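Local coordinates for protein acetylxylan esterase A (Aspergillus awamori, PDB 5X6S) that removes acetyl groups from the backbone of acetylated xylans and xylo-oligosaccharides, as a secreted serine esterase of carbohydrate esterase family 1, at residues 18-23 / 66-71; 193-198 / 250-255; 223-228 / 243-248. All blocks are in the same frame, centred on the assembly; numbering follows the deposited sequence.

Interaction 1: residues 18-23 / 66-71; sequences GMYIYV and YPSSPY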
ATOM      1  N   GLY A  18      21.236 -10.815  -1.882  1.00 16.65           N
ATOM      2  CA  GLY A  18      21.868  -9.871  -0.925  1.00 16.71           C
ATOM      3  C   GLY A  18      21.072  -8.580  -0.752  1.00 16.28           C
ATOM      4  O   GLY A  18      20.398  -8.147  -1.686  1.00 15.19           O
ATOM      5  N   MET A  19      21.149  -7.961   0.417  1.00 15.71           N
ATOM      6  CA  MET A  19      20.499  -6.704   0.657  1.00 16.75           C
ATOM      7  C   MET A  19      21.512  -5.688   1.160  1.00 15.71           C
ATOM      8  O   MET A  19      22.185  -5.950   2.163  1.00 17.03           O
ATOM      9  CB  MET A  19      19.390  -6.843   1.692  1.00 16.25           C
ATOM     10  CG  MET A  19      18.762  -5.540   2.061  1.00 17.31           C
ATOM     11  SD  MET A  19      17.459  -5.705   3.263  1.00 16.97           S
ATOM     12  CE  MET A  19      17.077  -3.995   3.620  1.00 19.12           C
ATOM     13  N   TYR A  20      21.646  -4.581   0.461  1.00 15.17           N
ATOM     14  CA  TYR A  20      22.478  -3.464   0.910  1.00 16.73           C
ATOM     15  C   TYR A  20      21.644  -2.222   0.933  1.00 17.68           C
ATOM     16  O   TYR A  20      20.857  -1.977   0.010  1.00 17.79           O
ATOM     17  CB  TYR A  20      23.702  -3.248   0.027  1.00 17.63           C
ATOM     18  CG  TYR A  20      24.611  -4.470  -0.059  1.00 17.32           C
ATOM     19  CD1 TYR A  20      24.298  -5.529  -0.875  1.00 18.46           C
ATOM     20  CD2 TYR A  20      25.748  -4.563   0.708  1.00 20.56           C
ATOM     21  CE1 TYR A  20      25.130  -6.641  -1.000  1.00 19.71           C
ATOM     22  CE2 TYR A  20      26.596  -5.669   0.613  1.00 17.68           C
ATOM     23  CZ  TYR A  20      26.271  -6.707  -0.240  1.00 20.14           C
ATOM     24  OH  TYR A  20      27.046  -7.825  -0.303  1.00 21.84           O
ATOM     25  N   ILE A  21      21.802  -1.406   1.968  1.00 17.21           N
ATOM     26  CA  ILE A  21      21.093  -0.126   2.042  1.00 17.71           C
ATOM     27  C   ILE A  21      21.995   1.067   2.241  1.00 16.79           C
ATOM     28  O   ILE A  21      23.020   0.993   2.943  1.00 16.97           O
ATOM     29  CB  ILE A  21      20.009  -0.106   3.136  1.00 18.15           C
ATOM     30  CG1 ILE A  21      20.604  -0.297   4.527  1.00 19.44           C
ATOM     31  CG2 ILE A  21      19.030  -1.217   2.899  1.00 19.82           C
ATOM     32  CD1 ILE A  21      19.530  -0.080   5.620  1.00 21.27           C
ATOM     33  N   TYR A  22      21.647   2.173   1.593  1.00 16.36           N
ATOM     34  CA  TYR A  22      22.280   3.429   1.886  1.00 16.65           C
ATOM     35  C   TYR A  22      21.330   4.255   2.727  1.00 17.08           C
ATOM     36  O   TYR A  22      20.260   4.656   2.258  1.00 15.42           O
ATOM     37  CB  TYR A  22      22.695   4.212   0.647  1.00 16.20           C
ATOM     38  CG  TYR A  22      23.424   5.495   1.000  1.00 15.75           C
ATOM     39  CD1 TYR A  22      24.792   5.501   1.274  1.00 16.45           C
ATOM     40  CD2 TYR A  22      22.763   6.700   1.064  1.00 16.52           C
ATOM     41  CE1 TYR A  22      25.458   6.706   1.641  1.00 17.62           C
ATOM     42  CE2 TYR A  22      23.409   7.881   1.394  1.00 15.65           C
ATOM     43  CZ  TYR A  22      24.775   7.876   1.682  1.00 17.72           C
ATOM     44  OH  TYR A  22      25.412   9.062   2.000  1.00 17.61           O
ATOM     45  N   VAL A  23      21.775   4.562   3.946  1.00 17.54           N
ATOM     46  CA  VAL A  23      21.023   5.442   4.840  1.00 19.51           C
ATOM     47  C   VAL A  23      21.736   6.803   4.883  1.00 20.20           C
ATOM     48  O   VAL A  23      22.874   6.877   5.361  1.00 20.25           O
ATOM     49  CB  VAL A  23      20.896   4.860   6.272  1.00 20.56           C
ATOM     50  CG1 VAL A  23      20.024   5.758   7.133  1.00 22.11           C
ATOM     51  CG2 VAL A  23      20.289   3.456   6.249  1.00 20.35           C
ATOM     52  N   TYR A  66      19.557  -1.628  -2.303  1.00 14.05           N
ATOM     53  CA  TYR A  66      20.250  -2.141  -3.483  1.00 14.48           C
ATOM     54  C   TYR A  66      20.267  -3.648  -3.365  1.00 15.60           C
ATOM     55  O   TYR A  66      21.162  -4.204  -2.697  1.00 16.30           O
ATOM     56  CB  TYR A  66      21.711  -1.570  -3.571  1.00 15.04           C
ATOM     57  CG  TYR A  66      21.834  -0.064  -3.612  1.00 13.66           C
ATOM     58  CD1 TYR A  66      21.759   0.653  -4.829  1.00 13.11           C
ATOM     59  CD2 TYR A  66      22.045   0.666  -2.442  1.00 12.75           C
ATOM     60  CE1 TYR A  66      21.909   2.031  -4.879  1.00 12.94           C
ATOM     61  CE2 TYR A  66      22.189   2.049  -2.481  1.00 15.17           C
ATOM     62  CZ  TYR A  66      22.092   2.739  -3.664  1.00 14.26           C
ATOM     63  OH  TYR A  66      22.215   4.105  -3.639  1.00 14.31           O
ATOM     64  N   PRO A  67      19.285  -4.347  -3.976  1.00 16.57           N
ATOM     65  CA  PRO A  67      19.311  -5.817  -3.923  1.00 16.06           C
ATOM     66  C   PRO A  67      20.491  -6.315  -4.750  1.00 17.33           C
ATOM     67  O   PRO A  67      20.945  -5.604  -5.619  1.00 16.07           O
ATOM     68  CB  PRO A  67      17.979  -6.231  -4.600  1.00 16.78           C
ATOM     69  CG  PRO A  67      17.093  -4.994  -4.490  1.00 17.26           C
ATOM     70  CD  PRO A  67      18.108  -3.865  -4.718  1.00 16.30           C
ATOM     71  N   SER A  68      20.993  -7.516  -4.419  1.00 18.02           N
ATOM     72  CA  SER A  68      22.201  -8.042  -5.066  1.00 18.14           C
ATOM     73  C   SER A  68      21.977  -9.479  -5.513  1.00 17.30           C
ATOM     74  O   SER A  68      21.732 -10.361  -4.706  1.00 18.20           O
ATOM     75  CB  SER A  68      23.378  -7.975  -4.118  1.00 18.55           C
ATOM     76  OG  SER A  68      24.533  -7.803  -4.852  1.00 18.45           O
ATOM     77  N   SER A  69      22.074  -9.710  -6.804  1.00 18.34           N
ATOM     78  CA  SER A  69      21.761 -11.016  -7.373  1.00 19.13           C
ATOM     79  C   SER A  69      22.654 -12.101  -6.781  1.00 19.61           C
ATOM     80  O   SER A  69      23.863 -11.882  -6.602  1.00 18.56           O
ATOM     81  CB  SER A  69      21.909 -11.031  -8.877  1.00 20.14           C
ATOM     82  OG  SER A  69      21.668 -12.340  -9.358  1.00 20.18           O
ATOM     83  N   PRO A  70      22.046 -13.253  -6.447  1.00 19.22           N
ATOM     84  CA  PRO A  70      22.825 -14.359  -5.928  1.00 21.46           C
ATOM     85  C   PRO A  70      23.477 -15.196  -7.029  1.00 23.43           C
ATOM     86  O   PRO A  70      24.225 -16.143  -6.695  1.00 24.26           O
ATOM     87  CB  PRO A  70      21.777 -15.221  -5.220  1.00 20.13           C
ATOM     88  CG  PRO A  70      20.530 -15.004  -6.057  1.00 19.60           C
ATOM     89  CD  PRO A  70      20.595 -13.558  -6.492  1.00 19.42           C
ATOM     90  N   TYR A  71      23.179 -14.916  -8.295  1.00 20.60           N
ATOM     91  CA  TYR A  71      23.572 -15.852  -9.358  1.00 21.99           C
ATOM     92  C   TYR A  71      24.887 -15.541 -10.050  1.00 24.09           C
ATOM     93  O   TYR A  71      25.333 -14.390 -10.219  1.00 22.04           O
ATOM     94  CB  TYR A  71      22.471 -16.033 -10.404  1.00 22.05           C
ATOM     95  CG  TYR A  71      21.137 -16.408  -9.791  1.00 23.13           C
ATOM     96  CD1 TYR A  71      20.961 -17.639  -9.165  1.00 23.13           C
ATOM     97  CD2 TYR A  71      20.038 -15.506  -9.814  1.00 23.33           C
ATOM     98  CE1 TYR A  71      19.738 -17.975  -8.575  1.00 22.26           C
ATOM     99  CE2 TYR A  71      18.824 -15.833  -9.222  1.00 22.65           C
ATOM    100  CZ  TYR A  71      18.675 -17.063  -8.598  1.00 22.23           C
ATOM    101  OH  TYR A  71      17.498 -17.416  -7.994  1.00 20.09           O
TER
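Strand 18-23 and the end of strand 63-68 run antiparallel, their short axes 4.6 Å apart at closest and their directions 157° apart. Gly-18 faces Ser-68 in a hydrogen-bonded pair, Met-19 faces Pro-67 in a non-hydrogen-bonded one, and Tyr-20 faces Tyr-66 in a second hydrogen-bonded pair. Each hydrogen-bonded pair closes a two-bond ring, but the bonds differ in quality. Tyr-66 N meets Tyr-20 O at 2.7 Å, nearly along the C=O axis, whereas Tyr-20 N reaches Tyr-66 O at 3.2 Å from well above the carbonyl plane. Between the rings, Pro-67 CA directs a C-H at Gly-18 O (3.4 Å). This pairing belongs to the N-terminal flank of the alpha/beta-hydrolase sheet, where antiparallel strands 3-7 and 18-23 precede the parallel run that begins with 63-68. Met-19 and Pro-67 lie on one face, and Met-19 packs there against helix 91-106. Tyr-20, Tyr-66 and Ser-68 occupy the other. Tyr-20 has CG anti to its carbonyl carbon (chi1 -58°), which carries the ring along the neighbouring strand; its edge carbon CE1 lies 3.8 Å from Ser-68 CB, and Tyr-66 O sits in the ring plane. Tyr-66 likewise presents an edge, its CE2 meeting Tyr-22 CB at 3.8 Å. With CG anti to the backbone N (chi1 -177°), Tyr-22 then turns its ring away toward helix 53-60, where its hydroxyl bonds Glu-58, while Ser-68 OG bonds the backbone N of Gly-44.

Interaction 2: residues 193-198 / 250-255; sequences RMQIYH and QGIFAT
The parallel pairing begins at Met-194, whose O receives Gln-250 N almost along the C=O axis, while its side chain packs on Trp-217 of helix 208-221. Strands 193-199 and 249-254 are neighbours in the alpha/beta-hydrolase sheet, the last two of its parallel run. Gln-195 rises on the other face, fully extended with CG anti to the backbone N (chi1 180°), side by side with Gln-250. Its NE2 donates to Gln-250 OE1 at 3.0 Å; OE1 lies in the Gln-195 amide plane, but the two amide planes are turned 60° apart, so NE2 meets OE1 from above the Gln-250 amide plane rather than on a lone pair. Ile-196 uses both its N and its O toward strand 249-254, donating to Gln-250 O and accepting from Ile-252 N at 2.7 Å; its side chain goes down to helix 208-221. Tyr-197 returns to the Gln face. Ile-252 CD1 presses over one face of its ring, 3.8 Å from the centroid, and Ile-252 CG2 touches Tyr-197 CD2 at 3.6 Å. Ile-252 CD1 also meets Gln-195 NE2, so this methyl sits between amide and phenol ring. His-198 closes the ladder, its N bonded to Ile-252 O and its O to Ala-254 N at 2.8 Å. Its imidazole NE2 donates to Leu-205 O, close to the probable Ser-His-Asp site. One side-chain amide bond thus joins five backbone ones, and with NE2 donating to Gln-250 and OE1 bonded to Thr-140 OG1, the amide of the buried Gln-195 is probably held in one orientation.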
ATOM      1  N   ARG A 193       2.601   3.719 -10.472  1.00 18.30           N
ATOM      2  CA  ARG A 193       2.657   4.500 -11.718  1.00 18.14           C
ATOM      3  C   ARG A 193       3.966   4.119 -12.436  1.00 18.17           C
ATOM      4  O   ARG A 193       5.036   4.181 -11.827  1.00 17.81           O
ATOM      5  CB  ARG A 193       2.620   5.973 -11.400  1.00 17.53           C
ATOM      6  CG  ARG A 193       1.409   6.439 -10.644  1.00 19.92           C
ATOM      7  CD  ARG A 193       1.509   7.954 -10.329  1.00 21.02           C
ATOM      8  NE  ARG A 193       2.439   8.274  -9.221  1.00 23.33           N
ATOM      9  CZ  ARG A 193       3.680   8.734  -9.383  1.00 21.44           C
ATOM     10  NH1 ARG A 193       4.159   8.936 -10.584  1.00 17.71           N
ATOM     11  NH2 ARG A 193       4.447   8.979  -8.323  1.00 21.88           N
ATOM     12  N   MET A 194       3.884   3.706 -13.707  1.00 17.84           N
ATOM     13  CA  MET A 194       5.000   3.200 -14.459  1.00 18.06           C
ATOM     14  C   MET A 194       5.591   4.232 -15.425  1.00 19.05           C
ATOM     15  O   MET A 194       4.865   4.857 -16.186  1.00 18.68           O
ATOM     16  CB  MET A 194       4.611   1.965 -15.255  1.00 17.16           C
ATOM     17  CG  MET A 194       3.999   0.824 -14.476  1.00 18.35           C
ATOM     18  SD  MET A 194       5.099   0.238 -13.124  1.00 18.66           S
ATOM     19  CE  MET A 194       6.415  -0.425 -14.073  1.00 16.51           C
ATOM     20  N   GLN A 195       6.915   4.353 -15.417  1.00 18.31           N
ATOM     21  CA  GLN A 195       7.661   5.177 -16.367  1.00 18.61           C
ATOM     22  C   GLN A 195       8.696   4.312 -17.014  1.00 18.43           C
ATOM     23  O   GLN A 195       9.580   3.742 -16.327  1.00 18.19           O
ATOM     24  CB  GLN A 195       8.332   6.342 -15.637  1.00 19.29           C
ATOM     25  CG  GLN A 195       9.134   7.257 -16.511  1.00 19.27           C
ATOM     26  CD  GLN A 195       9.783   8.369 -15.689  1.00 21.30           C
ATOM     27  OE1 GLN A 195      10.649   8.105 -14.822  1.00 20.07           O
ATOM     28  NE2 GLN A 195       9.346   9.603 -15.912  1.00 18.23           N
ATOM     29  N   ILE A 196       8.609   4.189 -18.343  1.00 18.43           N
ATOM     30  CA  ILE A 196       9.389   3.230 -19.135  1.00 17.63           C
ATOM     31  C   ILE A 196      10.321   3.958 -20.121  1.00 19.33           C
ATOM     32  O   ILE A 196       9.838   4.612 -21.059  1.00 19.77           O
ATOM     33  CB  ILE A 196       8.446   2.285 -19.932  1.00 18.00           C
ATOM     34  CG1 ILE A 196       7.326   1.751 -19.041  1.00 17.89           C
ATOM     35  CG2 ILE A 196       9.223   1.203 -20.711  1.00 17.10           C
ATOM     36  CD1 ILE A 196       7.763   0.929 -17.819  1.00 18.26           C
ATOM     37  N   TYR A 197      11.640   3.836 -19.934  1.00 18.56           N
ATOM     38  CA  TYR A 197      12.630   4.362 -20.864  1.00 19.34           C
ATOM     39  C   TYR A 197      13.186   3.246 -21.742  1.00 19.74           C
ATOM     40  O   TYR A 197      13.395   2.128 -21.289  1.00 21.13           O
ATOM     41  CB  TYR A 197      13.836   4.947 -20.128  1.00 19.36           C
ATOM     42  CG  TYR A 197      13.642   6.248 -19.375  1.00 16.72           C
ATOM     43  CD1 TYR A 197      13.138   6.281 -18.055  1.00 16.24           C
ATOM     44  CD2 TYR A 197      14.032   7.455 -19.949  1.00 19.11           C
ATOM     45  CE1 TYR A 197      13.029   7.497 -17.356  1.00 15.70           C
ATOM     46  CE2 TYR A 197      13.949   8.666 -19.237  1.00 18.65           C
ATOM     47  CZ  TYR A 197      13.451   8.689 -17.954  1.00 17.96           C
ATOM     48  OH  TYR A 197      13.391   9.904 -17.295  1.00 16.22           O
ATOM     49  N   HIS A 198      13.533   3.564 -22.981  1.00 19.37           N
ATOM     50  CA  HIS A 198      14.207   2.607 -23.852  1.00 19.42           C
ATOM     51  C   HIS A 198      14.904   3.397 -24.964  1.00 20.44           C
ATOM     52  O   HIS A 198      14.438   4.464 -25.343  1.00 21.02           O
ATOM     53  CB  HIS A 198      13.233   1.589 -24.455  1.00 18.84           C
ATOM     54  CG  HIS A 198      13.808   0.217 -24.637  1.00 19.74           C
ATOM     55  ND1 HIS A 198      13.486  -0.829 -23.805  1.00 21.21           N
ATOM     56  CD2 HIS A 198      14.735  -0.272 -25.501  1.00 20.26           C
ATOM     57  CE1 HIS A 198      14.188  -1.896 -24.127  1.00 22.87           C
ATOM     58  NE2 HIS A 198      14.939  -1.591 -25.176  1.00 22.54           N
ATOM     59  N   GLN A 250       3.700   6.426 -18.430  1.00 21.79           N
ATOM     60  CA  GLN A 250       4.349   7.161 -19.475  1.00 21.82           C
ATOM     61  C   GLN A 250       5.550   6.428 -20.040  1.00 23.27           C
ATOM     62  O   GLN A 250       6.211   5.649 -19.336  1.00 20.94           O
ATOM     63  CB  GLN A 250       4.656   8.577 -19.038  1.00 23.77           C
ATOM     64  CG  GLN A 250       5.723   8.725 -18.016  1.00 22.66           C
ATOM     65  CD  GLN A 250       6.001  10.152 -17.610  1.00 22.11           C
ATOM     66  OE1 GLN A 250       7.110  10.608 -17.712  1.00 27.10           O
ATOM     67  NE2 GLN A 250       5.028  10.812 -17.079  1.00 22.29           N
ATOM     68  N   GLY A 251       5.808   6.630 -21.324  1.00 20.11           N
ATOM     69  CA  GLY A 251       6.918   5.985 -21.980  1.00 21.47           C
ATOM     70  C   GLY A 251       7.868   7.078 -22.483  1.00 22.36           C
ATOM     71  O   GLY A 251       7.402   8.144 -22.904  1.00 21.21           O
ATOM     72  N   ILE A 252       9.169   6.798 -22.443  1.00 21.36           N
ATOM     73  CA  ILE A 252      10.174   7.768 -22.906  1.00 23.68           C
ATOM     74  C   ILE A 252      11.084   7.018 -23.861  1.00 23.59           C
ATOM     75  O   ILE A 252      11.824   6.118 -23.468  1.00 23.27           O
ATOM     76  CB  ILE A 252      10.938   8.446 -21.718  1.00 23.94           C
ATOM     77  CG1 ILE A 252       9.933   9.159 -20.842  1.00 23.75           C
ATOM     78  CG2 ILE A 252      12.012   9.408 -22.242  1.00 23.84           C
ATOM     79  CD1 ILE A 252      10.239   9.199 -19.410  1.00 25.34           C
ATOM     80  N   PHE A 253      10.966   7.327 -25.155  1.00 23.57           N
ATOM     81  CA  PHE A 253      11.755   6.650 -26.181  1.00 23.81           C
ATOM     82  C   PHE A 253      12.915   7.566 -26.578  1.00 24.59           C
ATOM     83  O   PHE A 253      12.673   8.694 -27.023  1.00 21.73           O
ATOM     84  CB  PHE A 253      10.898   6.291 -27.418  1.00 22.89           C
ATOM     85  CG  PHE A 253      11.483   5.222 -28.293  1.00 24.13           C
ATOM     86  CD1 PHE A 253      11.683   3.928 -27.813  1.00 22.94           C
ATOM     87  CD2 PHE A 253      11.772   5.479 -29.646  1.00 25.44           C
ATOM     88  CE1 PHE A 253      12.157   2.926 -28.647  1.00 23.34           C
ATOM     89  CE2 PHE A 253      12.284   4.488 -30.487  1.00 22.81           C
ATOM     90  CZ  PHE A 253      12.488   3.201 -29.995  1.00 24.65           C
ATOM     91  N   ALA A 254      14.136   7.056 -26.406  1.00 24.64           N
ATOM     92  CA  ALA A 254      15.387   7.820 -26.657  1.00 24.64           C
ATOM     93  C   ALA A 254      16.001   7.451 -28.023  1.00 24.61           C
ATOM     94  O   ALA A 254      16.670   6.441 -28.181  1.00 23.76           O
ATOM     95  CB  ALA A 254      16.390   7.543 -25.544  1.00 24.90           C
ATOM     96  N   THR A 255      15.744   8.283 -29.025  1.00 25.07           N
ATOM     97  CA  THR A 255      16.293   8.042 -30.348  1.00 26.10           C
ATOM     98  C   THR A 255      17.798   8.243 -30.380  1.00 24.02           C
ATOM     99  O   THR A 255      18.318   9.259 -29.883  1.00 23.45           O
ATOM    100  CB  THR A 255      15.594   8.944 -31.418  1.00 26.18           C
ATOM    101  OG1 THR A 255      14.198   8.648 -31.420  1.00 27.87           O
ATOM    102  CG2 THR A 255      16.181   8.727 -32.812  1.00 28.15           C
TER

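Interaction 3: residues 223-228 / 243-248; sequences YDYSAP and TIWGDS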
ATOM      1  N   TYR A 223      -5.964   1.801 -20.069  1.00 25.93           N
ATOM      2  CA  TYR A 223      -5.672   2.869 -21.043  1.00 26.84           C
ATOM      3  C   TYR A 223      -5.767   2.291 -22.450  1.00 26.18           C
ATOM      4  O   TYR A 223      -5.397   1.156 -22.675  1.00 26.89           O
ATOM      5  CB  TYR A 223      -4.245   3.407 -20.859  1.00 24.82           C
ATOM      6  CG  TYR A 223      -3.992   4.070 -19.523  1.00 24.42           C
ATOM      7  CD1 TYR A 223      -4.998   4.795 -18.892  1.00 25.26           C
ATOM      8  CD2 TYR A 223      -2.728   3.967 -18.875  1.00 23.02           C
ATOM      9  CE1 TYR A 223      -4.798   5.408 -17.663  1.00 25.17           C
ATOM     10  CE2 TYR A 223      -2.509   4.592 -17.653  1.00 22.96           C
ATOM     11  CZ  TYR A 223      -3.519   5.288 -17.041  1.00 23.47           C
ATOM     12  OH  TYR A 223      -3.334   5.908 -15.825  1.00 23.44           O
ATOM     13  N   ASP A 224      -6.244   3.096 -23.386  1.00 27.05           N
ATOM     14  CA  ASP A 224      -6.205   2.734 -24.780  1.00 26.66           C
ATOM     15  C   ASP A 224      -4.781   2.874 -25.298  1.00 26.54           C
ATOM     16  O   ASP A 224      -4.281   4.008 -25.433  1.00 26.76           O
ATOM     17  CB  ASP A 224      -7.162   3.670 -25.565  1.00 27.94           C
ATOM     18  CG  ASP A 224      -7.258   3.312 -27.057  1.00 29.75           C
ATOM     19  OD1 ASP A 224      -6.473   2.461 -27.530  1.00 29.06           O
ATOM     20  OD2 ASP A 224      -8.161   3.879 -27.732  1.00 31.11           O
ATOM     21  N   TYR A 225      -4.141   1.756 -25.623  1.00 25.51           N
ATOM     22  CA  TYR A 225      -2.760   1.782 -26.039  1.00 27.11           C
ATOM     23  C   TYR A 225      -2.552   2.692 -27.267  1.00 30.00           C
ATOM     24  O   TYR A 225      -1.511   3.407 -27.379  1.00 28.31           O
ATOM     25  CB  TYR A 225      -2.223   0.385 -26.321  1.00 26.55           C
ATOM     26  CG  TYR A 225      -0.822   0.360 -26.916  1.00 27.64           C
ATOM     27  CD1 TYR A 225       0.294   0.838 -26.199  1.00 26.89           C
ATOM     28  CD2 TYR A 225      -0.602  -0.105 -28.217  1.00 29.02           C
ATOM     29  CE1 TYR A 225       1.579   0.825 -26.761  1.00 26.94           C
ATOM     30  CE2 TYR A 225       0.667  -0.098 -28.788  1.00 28.09           C
ATOM     31  CZ  TYR A 225       1.764   0.363 -28.061  1.00 28.05           C
ATOM     32  OH  TYR A 225       3.038   0.305 -28.643  1.00 28.48           O
ATOM     33  N   SER A 226      -3.547   2.681 -28.176  1.00 29.42           N
ATOM     34  CA  SER A 226      -3.489   3.497 -29.401  1.00 29.23           C
ATOM     35  C   SER A 226      -3.850   4.943 -29.235  1.00 26.56           C
ATOM     36  O   SER A 226      -3.696   5.695 -30.168  1.00 29.84           O
ATOM     37  CB  SER A 226      -4.387   2.870 -30.488  1.00 29.83           C
ATOM     38  OG  SER A 226      -3.824   1.610 -30.842  1.00 34.04           O
ATOM     39  N   ALA A 227      -4.387   5.337 -28.107  1.00 26.10           N
ATOM     40  CA  ALA A 227      -4.717   6.741 -27.850  1.00 26.44           C
ATOM     41  C   ALA A 227      -4.152   7.282 -26.525  1.00 26.03           C
ATOM     42  O   ALA A 227      -4.927   7.621 -25.577  1.00 22.90           O
ATOM     43  CB  ALA A 227      -6.224   6.995 -27.894  1.00 27.05           C
ATOM     44  N   PRO A 228      -2.807   7.460 -26.471  1.00 25.46           N
ATOM     45  CA  PRO A 228      -2.241   8.151 -25.316  1.00 24.71           C
ATOM     46  C   PRO A 228      -2.787   9.557 -25.148  1.00 25.65           C
ATOM     47  O   PRO A 228      -3.382  10.089 -26.082  1.00 27.91           O
ATOM     48  CB  PRO A 228      -0.718   8.133 -25.597  1.00 25.20           C
ATOM     49  CG  PRO A 228      -0.549   7.687 -27.010  1.00 26.35           C
ATOM     50  CD  PRO A 228      -1.782   6.896 -27.368  1.00 25.01           C
ATOM     51  N   THR A 243       5.668  10.012 -24.124  1.00 23.55           N
ATOM     52  CA  THR A 243       4.254   9.753 -24.349  1.00 23.73           C
ATOM     53  C   THR A 243       3.595   9.443 -22.992  1.00 24.22           C
ATOM     54  O   THR A 243       3.997   8.495 -22.322  1.00 22.88           O
ATOM     55  CB  THR A 243       4.085   8.558 -25.289  1.00 23.29           C
ATOM     56  OG1 THR A 243       4.733   8.820 -26.548  1.00 25.22           O
ATOM     57  CG2 THR A 243       2.593   8.271 -25.523  1.00 23.83           C
ATOM     58  N   ILE A 244       2.640  10.273 -22.584  1.00 23.76           N
ATOM     59  CA  ILE A 244       1.812  10.035 -21.411  1.00 25.57           C
ATOM     60  C   ILE A 244       0.482   9.339 -21.769  1.00 26.78           C
ATOM     61  O   ILE A 244      -0.373   9.932 -22.430  1.00 27.79           O
ATOM     62  CB  ILE A 244       1.524  11.351 -20.693  1.00 25.94           C
ATOM     63  CG1 ILE A 244       2.855  12.064 -20.353  1.00 23.97           C
ATOM     64  CG2 ILE A 244       0.632  11.125 -19.462  1.00 27.11           C
ATOM     65  CD1 ILE A 244       2.651  13.407 -19.698  1.00 24.20           C
ATOM     66  N   TRP A 245       0.324   8.076 -21.377  1.00 25.56           N
ATOM     67  CA  TRP A 245      -0.942   7.372 -21.607  1.00 24.54           C
ATOM     68  C   TRP A 245      -1.934   7.744 -20.536  1.00 24.69           C
ATOM     69  O   TRP A 245      -3.136   7.782 -20.780  1.00 25.17           O
ATOM     70  CB  TRP A 245      -0.741   5.877 -21.708  1.00 24.02           C
ATOM     71  CG  TRP A 245      -0.307   5.331 -23.017  1.00 23.28           C
ATOM     72  CD1 TRP A 245      -1.115   4.796 -24.010  1.00 22.61           C
ATOM     73  CD2 TRP A 245       1.039   5.174 -23.476  1.00 23.62           C
ATOM     74  NE1 TRP A 245      -0.338   4.315 -25.026  1.00 24.16           N
ATOM     75  CE2 TRP A 245       0.983   4.550 -24.740  1.00 22.75           C
ATOM     76  CE3 TRP A 245       2.296   5.499 -22.932  1.00 22.50           C
ATOM     77  CZ2 TRP A 245       2.126   4.246 -25.481  1.00 21.94           C
ATOM     78  CZ3 TRP A 245       3.416   5.218 -23.668  1.00 22.25           C
ATOM     79  CH2 TRP A 245       3.333   4.598 -24.934  1.00 22.98           C
ATOM     80  N   GLY A 246      -1.426   8.059 -19.344  1.00 23.90           N
ATOM     81  CA  GLY A 246      -2.243   8.567 -18.259  1.00 23.53           C
ATOM     82  C   GLY A 246      -1.437   8.730 -16.969  1.00 24.04           C
ATOM     83  O   GLY A 246      -0.201   8.673 -16.997  1.00 25.08           O
ATOM     84  N   ASP A 247      -2.113   8.960 -15.843  1.00 24.82           N
ATOM     85  CA  ASP A 247      -1.442   9.136 -14.556  1.00 26.60           C
ATOM     86  C   ASP A 247      -0.476   7.990 -14.198  1.00 24.85           C
ATOM     87  O   ASP A 247       0.547   8.251 -13.538  1.00 24.04           O
ATOM     88  CB  ASP A 247      -2.456   9.279 -13.419  1.00 28.73           C
ATOM     89  CG  ASP A 247      -3.206  10.605 -13.454  1.00 32.72           C
ATOM     90  OD1 ASP A 247      -2.934  11.431 -14.332  1.00 32.49           O
ATOM     91  OD2 ASP A 247      -4.071  10.805 -12.575  1.00 35.54           O
ATOM     92  N   SER A 248      -0.774   6.764 -14.646  1.00 22.36           N
ATOM     93  CA  SER A 248      -0.033   5.573 -14.216  1.00 22.82           C
ATOM     94  C   SER A 248       0.848   4.977 -15.297  1.00 23.09           C
ATOM     95  O   SER A 248       1.398   3.891 -15.125  1.00 20.14           O
ATOM     96  CB  SER A 248      -1.009   4.501 -13.665  1.00 21.62           C
ATOM     97  OG  SER A 248      -1.677   5.000 -12.507  1.00 21.64           O
TER
HETATM   98  O   HOH W   1      -4.537   6.631 -22.934  1.00 33.24           O
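The indole of Trp-245 is the bump here, and the loop at 223-228 curls around it as the hollow. Pro-228 CB presses on one face, 3.7 Å from the centroid of the five-membered ring and only 9° off its normal. Thr-243 CG2 shares that face and is squeezed against Pro-228 CB at 3.3 Å, tighter than usual carbon contact. At the indole edge, NE1 donates to Tyr-225 O at 2.8 Å; Tyr-225 O lies in the indole plane, while NE1 stands above the plane of that carbonyl. Tyr-225 swings its ring alongside Trp-245, the planes near parallel but slid so far apart that they barely overlap, Tyr-225 CE1 touching Trp-245 CZ2 at 3.7 Å. The hollow owes its curve to a type I beta turn from Asp-224 to Ala-227, with an Asx turn in which Asp-224 OD1 accepts from Ser-226 N. Opposite Leu-249, Trp-245 and Gly-246 form a classic beta bulge at the end of strand 240-246, in the antiparallel hairpin that extends the hydrolase sheet. Tyr-223 packs directly on the backbone of this bulge: Trp-245 O and Gly-246 CA both lie over one face of its ring, the O over the centre and the CA 4.2 Å from the centroid. At the tip, Tyr-223 OH accepts from Ser-248 N at 2.9 Å. Elsewhere, a water donates to both Ala-227 O and Trp-245 O, bridging loop and strand.

How the interactions relate
From the N terminus, interaction 1 closes first, joining 18-23 to 66-71 around two helices and strand 33-37 on the sheet's N-terminal flank. It is complete before strand 193-199 begins, so it stands in series with the others, on the opposite side of the chain's centre; its centre is about 25 Å from that of interaction 2. Interaction 2 closes a longer excursion, from 193-198 to 250-255, and interaction 3 is nested inside it, tying the loop after helix 208-221 to strand 240-246. These two touch: Gly-251 N probably bonds Thr-243 O as part of the hairpin pairing, and Met-194 N probably bonds Ser-248 O, joining strand 193-199 to the hairpin's turn.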